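Local coordinates for SusD homolog (Bacteroides thetaiotaomicron, PDB 3SGH), which probably binds glycans at the outer membrane as a SusD-like lipoprotein, contributing to sugar capture by this gut bacterium, at residues G99-V110 against M147-L158. Numbering follows the deposited sequence.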
# COMPACT_ATOMS: atom_id res chain seq x y z
N GLY A 99 -2.23 -28.86 0.05
CA GLY A 99 -0.87 -28.76 0.57
C GLY A 99 -0.40 -27.32 0.72
O GLY A 99 -1.05 -26.40 0.23
N VAL A 100 0.73 -27.16 1.40
CA VAL A 100 1.29 -25.83 1.73
C VAL A 100 1.67 -25.03 0.48
O VAL A 100 1.53 -23.81 0.46
CB VAL A 100 2.48 -26.01 2.67
CG1 VAL A 100 3.30 -24.70 2.81
CG2 VAL A 100 1.98 -26.47 4.05
N ILE A 101 2.09 -25.69 -0.59
CA ILE A 101 2.53 -24.95 -1.79
C ILE A 101 1.29 -24.38 -2.46
O ILE A 101 1.32 -23.24 -2.91
CB ILE A 101 3.39 -25.81 -2.76
CG1 ILE A 101 4.62 -26.34 -2.00
CG2 ILE A 101 3.76 -25.04 -4.02
CD1 ILE A 101 5.47 -25.28 -1.27
N TYR A 102 0.17 -25.12 -2.46
CA TYR A 102 -1.07 -24.59 -2.99
C TYR A 102 -1.59 -23.45 -2.13
O TYR A 102 -2.03 -22.43 -2.66
CB TYR A 102 -2.13 -25.68 -3.10
CG TYR A 102 -3.43 -25.18 -3.61
CD1 TYR A 102 -3.53 -24.65 -4.89
CD2 TYR A 102 -4.59 -25.24 -2.82
CE1 TYR A 102 -4.74 -24.19 -5.38
CE2 TYR A 102 -5.81 -24.78 -3.32
CZ TYR A 102 -5.87 -24.28 -4.61
OH TYR A 102 -7.08 -23.82 -5.13
N ALA A 103 -1.55 -23.62 -0.80
CA ALA A 103 -1.93 -22.57 0.13
C ALA A 103 -1.13 -21.30 -0.18
O ALA A 103 -1.69 -20.19 -0.24
CB ALA A 103 -1.70 -23.02 1.55
N MSE A 104 0.19 -21.44 -0.35
CA MSE A 104 1.02 -20.26 -0.64
C MSE A 104 0.68 -19.63 -1.99
O MSE A 104 0.79 -18.41 -2.14
CB MSE A 104 2.51 -20.59 -0.55
CG MSE A 104 2.94 -20.91 0.87
SE MSE A 104 2.77 -19.46 2.07
CE MSE A 104 3.42 -18.04 0.87
N ALA A 105 0.29 -20.44 -2.97
CA ALA A 105 -0.10 -19.91 -4.29
C ALA A 105 -1.41 -19.13 -4.17
O ALA A 105 -1.54 -18.05 -4.72
CB ALA A 105 -0.21 -21.04 -5.32
N GLN A 106 -2.32 -19.62 -3.35
CA GLN A 106 -3.58 -18.93 -3.08
C GLN A 106 -3.36 -17.61 -2.36
O GLN A 106 -3.92 -16.57 -2.74
CB GLN A 106 -4.46 -19.81 -2.20
CG GLN A 106 -5.14 -20.91 -2.93
CD GLN A 106 -6.24 -21.54 -2.09
OE1 GLN A 106 -5.99 -21.99 -0.98
NE2 GLN A 106 -7.45 -21.54 -2.62
N LEU A 107 -2.56 -17.66 -1.31
CA LEU A 107 -2.23 -16.44 -0.54
C LEU A 107 -1.56 -15.36 -1.42
O LEU A 107 -1.87 -14.18 -1.35
CB LEU A 107 -1.36 -16.79 0.64
CG LEU A 107 -0.84 -15.62 1.49
CD1 LEU A 107 -1.99 -14.83 2.14
CD2 LEU A 107 0.14 -16.21 2.57
N THR A 108 -0.64 -15.79 -2.25
CA THR A 108 0.12 -14.90 -3.10
C THR A 108 -0.76 -14.28 -4.20
O THR A 108 -0.65 -13.06 -4.46
CB THR A 108 1.39 -15.58 -3.64
OG1 THR A 108 2.16 -16.14 -2.56
CG2 THR A 108 2.26 -14.57 -4.39
N ARG A 109 -1.62 -15.09 -4.80
CA ARG A 109 -2.64 -14.60 -5.73
C ARG A 109 -3.56 -13.59 -5.08
O ARG A 109 -3.77 -12.54 -5.62
CB ARG A 109 -3.48 -15.76 -6.24
CG ARG A 109 -4.49 -15.41 -7.33
CD ARG A 109 -5.26 -16.61 -7.68
NE ARG A 109 -6.27 -16.34 -8.69
CZ ARG A 109 -7.40 -17.01 -8.84
NH1 ARG A 109 -7.78 -17.96 -7.96
NH2 ARG A 109 -8.20 -16.67 -9.84
N VAL A 110 -4.09 -13.93 -3.90
CA VAL A 110 -4.93 -12.98 -3.19
C VAL A 110 -4.13 -11.68 -2.94
O VAL A 110 -4.68 -10.61 -3.12
CB VAL A 110 -5.52 -13.54 -1.88
CG1 VAL A 110 -6.11 -12.37 -1.00
CG2 VAL A 110 -6.58 -14.69 -2.13
N MSE A 147 -11.96 -13.61 -2.77
CA MSE A 147 -10.61 -13.54 -2.22
C MSE A 147 -10.60 -13.90 -0.74
O MSE A 147 -9.69 -14.62 -0.30
CB MSE A 147 -9.91 -12.19 -2.50
CG MSE A 147 -9.64 -11.94 -3.93
SE MSE A 147 -8.59 -10.35 -4.23
CE MSE A 147 -9.98 -9.11 -3.68
N PHE A 148 -11.57 -13.43 0.05
CA PHE A 148 -11.70 -13.87 1.46
C PHE A 148 -11.84 -15.41 1.55
O PHE A 148 -11.20 -16.06 2.37
CB PHE A 148 -12.88 -13.19 2.19
CG PHE A 148 -12.59 -11.78 2.69
CD1 PHE A 148 -11.72 -11.59 3.74
CD2 PHE A 148 -13.18 -10.67 2.09
CE1 PHE A 148 -11.43 -10.34 4.22
CE2 PHE A 148 -12.91 -9.40 2.57
CZ PHE A 148 -12.03 -9.23 3.64
N ASP A 149 -12.69 -15.97 0.68
CA ASP A 149 -12.85 -17.43 0.63
C ASP A 149 -11.54 -18.18 0.36
O ASP A 149 -11.24 -19.18 1.03
CB ASP A 149 -13.95 -17.83 -0.37
CG ASP A 149 -15.34 -17.33 0.04
OD1 ASP A 149 -15.54 -16.96 1.21
OD2 ASP A 149 -16.23 -17.29 -0.85
N ASP A 150 -10.76 -17.72 -0.62
CA ASP A 150 -9.54 -18.42 -0.98
C ASP A 150 -8.52 -18.24 0.15
O ASP A 150 -7.77 -19.16 0.50
CB ASP A 150 -9.01 -17.90 -2.30
CG ASP A 150 -9.82 -18.42 -3.51
OD1 ASP A 150 -10.53 -19.44 -3.38
OD2 ASP A 150 -9.70 -17.83 -4.59
N LEU A 151 -8.53 -17.06 0.74
CA LEU A 151 -7.59 -16.75 1.81
C LEU A 151 -7.94 -17.65 3.00
O LEU A 151 -7.06 -18.19 3.65
CB LEU A 151 -7.66 -15.26 2.16
CG LEU A 151 -6.71 -14.81 3.28
CD1 LEU A 151 -5.27 -15.15 2.98
CD2 LEU A 151 -6.88 -13.28 3.51
N ASP A 152 -9.24 -17.87 3.28
CA ASP A 152 -9.60 -18.76 4.39
C ASP A 152 -9.13 -20.19 4.18
O ASP A 152 -8.74 -20.91 5.13
CB ASP A 152 -11.13 -18.74 4.62
CG ASP A 152 -11.60 -17.49 5.37
OD1 ASP A 152 -10.77 -16.86 6.07
OD2 ASP A 152 -12.82 -17.14 5.27
N ASN A 153 -9.18 -20.63 2.93
CA ASN A 153 -8.71 -21.96 2.57
C ASN A 153 -7.21 -22.06 2.82
O ASN A 153 -6.76 -23.03 3.39
CB ASN A 153 -8.97 -22.23 1.10
CG ASN A 153 -8.70 -23.70 0.73
OD1 ASN A 153 -9.47 -24.58 1.14
ND2 ASN A 153 -7.59 -23.96 -0.02
N ALA A 154 -6.45 -21.03 2.42
CA ALA A 154 -5.00 -20.99 2.67
C ALA A 154 -4.69 -21.01 4.16
O ALA A 154 -3.80 -21.77 4.61
CB ALA A 154 -4.41 -19.79 2.01
N ILE A 155 -5.45 -20.23 4.93
CA ILE A 155 -5.32 -20.18 6.38
C ILE A 155 -5.54 -21.55 7.02
O ILE A 155 -4.77 -21.93 7.90
CB ILE A 155 -6.25 -19.08 7.03
CG1 ILE A 155 -5.70 -17.69 6.67
CG2 ILE A 155 -6.37 -19.30 8.52
CD1 ILE A 155 -6.67 -16.51 6.95
N THR A 156 -6.52 -22.31 6.53
CA THR A 156 -6.78 -23.61 7.15
C THR A 156 -5.61 -24.54 6.94
O THR A 156 -5.19 -25.26 7.86
CB THR A 156 -8.02 -24.25 6.56
OG1 THR A 156 -9.14 -23.39 6.82
CG2 THR A 156 -8.28 -25.63 7.21
N ILE A 157 -5.04 -24.49 5.75
CA ILE A 157 -3.87 -25.32 5.41
C ILE A 157 -2.64 -24.93 6.19
O ILE A 157 -1.97 -25.79 6.74
CB ILE A 157 -3.53 -25.23 3.91
CG1 ILE A 157 -4.64 -25.88 3.11
CG2 ILE A 157 -2.21 -25.99 3.62
CD1 ILE A 157 -4.57 -25.60 1.65
N LEU A 158 -2.35 -23.63 6.23
CA LEU A 158 -1.16 -23.13 6.94
C LEU A 158 -1.25 -23.41 8.46
O LEU A 158 -0.23 -23.72 9.08
CB LEU A 158 -0.96 -21.64 6.70
CG LEU A 158 -0.59 -21.23 5.27
CD1 LEU A 158 -0.72 -19.71 5.07
CD2 LEU A 158 0.83 -21.79 4.91
O HOH W 1 -10.23 -22.04 -2.11
O HOH W 2 -6.44 -17.27 -4.95
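Gln106 OE1 accepts a hydrogen bond from Asn153 ND2 at 2.7 Å, and an N-H...O angle of 175° makes the bond nearly linear. OE1 lies almost in the amide plane of Asn153, yet the two amide planes stand 81° apart, and the donor is tilted somewhat from the Gln106 carbonyl plane. The other end of the Gln106 amide is used as well: NE2 donates to a water, which in turn donates to Asp150 OD1. Gln106 thus spans one turn of helix 140-162, from Asp150 to Asn153, and its CG lies against one face of the Tyr102 ring.

Asp150 also faces Arg109, but at 3.9 Å from NH1 to OD2, with OD2 well out of the guanidinium plane, this is a long, purely electrostatic pairing; OD2 has a hydrogen bond with Tyr125, and Arg109 NE one with Tyr85.

Away from this polar edge the helices pack antiparallel (147°, axes 8.5 Å apart). Their closest backbone approach is at Ala103 and Ala154, whose small side chains let the CA atoms come within 4.3 Å. Ile157, with CG2 anti to its backbone N, lays that methyl 3.7 Å from Ala103 CB. Leu158 fits as a knob among Val100, Ala103, Met104 and Leu107, while Val110 CG2 lies 3.6 Å from Met147 O and also touches Asp150 CB. Met104 and Leu107 touch Trp184 of helix 181-198, consistent with a layer of the alpha-alpha superhelix. The chemistry implies an alanine-seated apolar interface bordered by polar groups that the Gln-Asn bond and water bridge pair, the Arg109-Asp150 charges probably adding only long-range attraction.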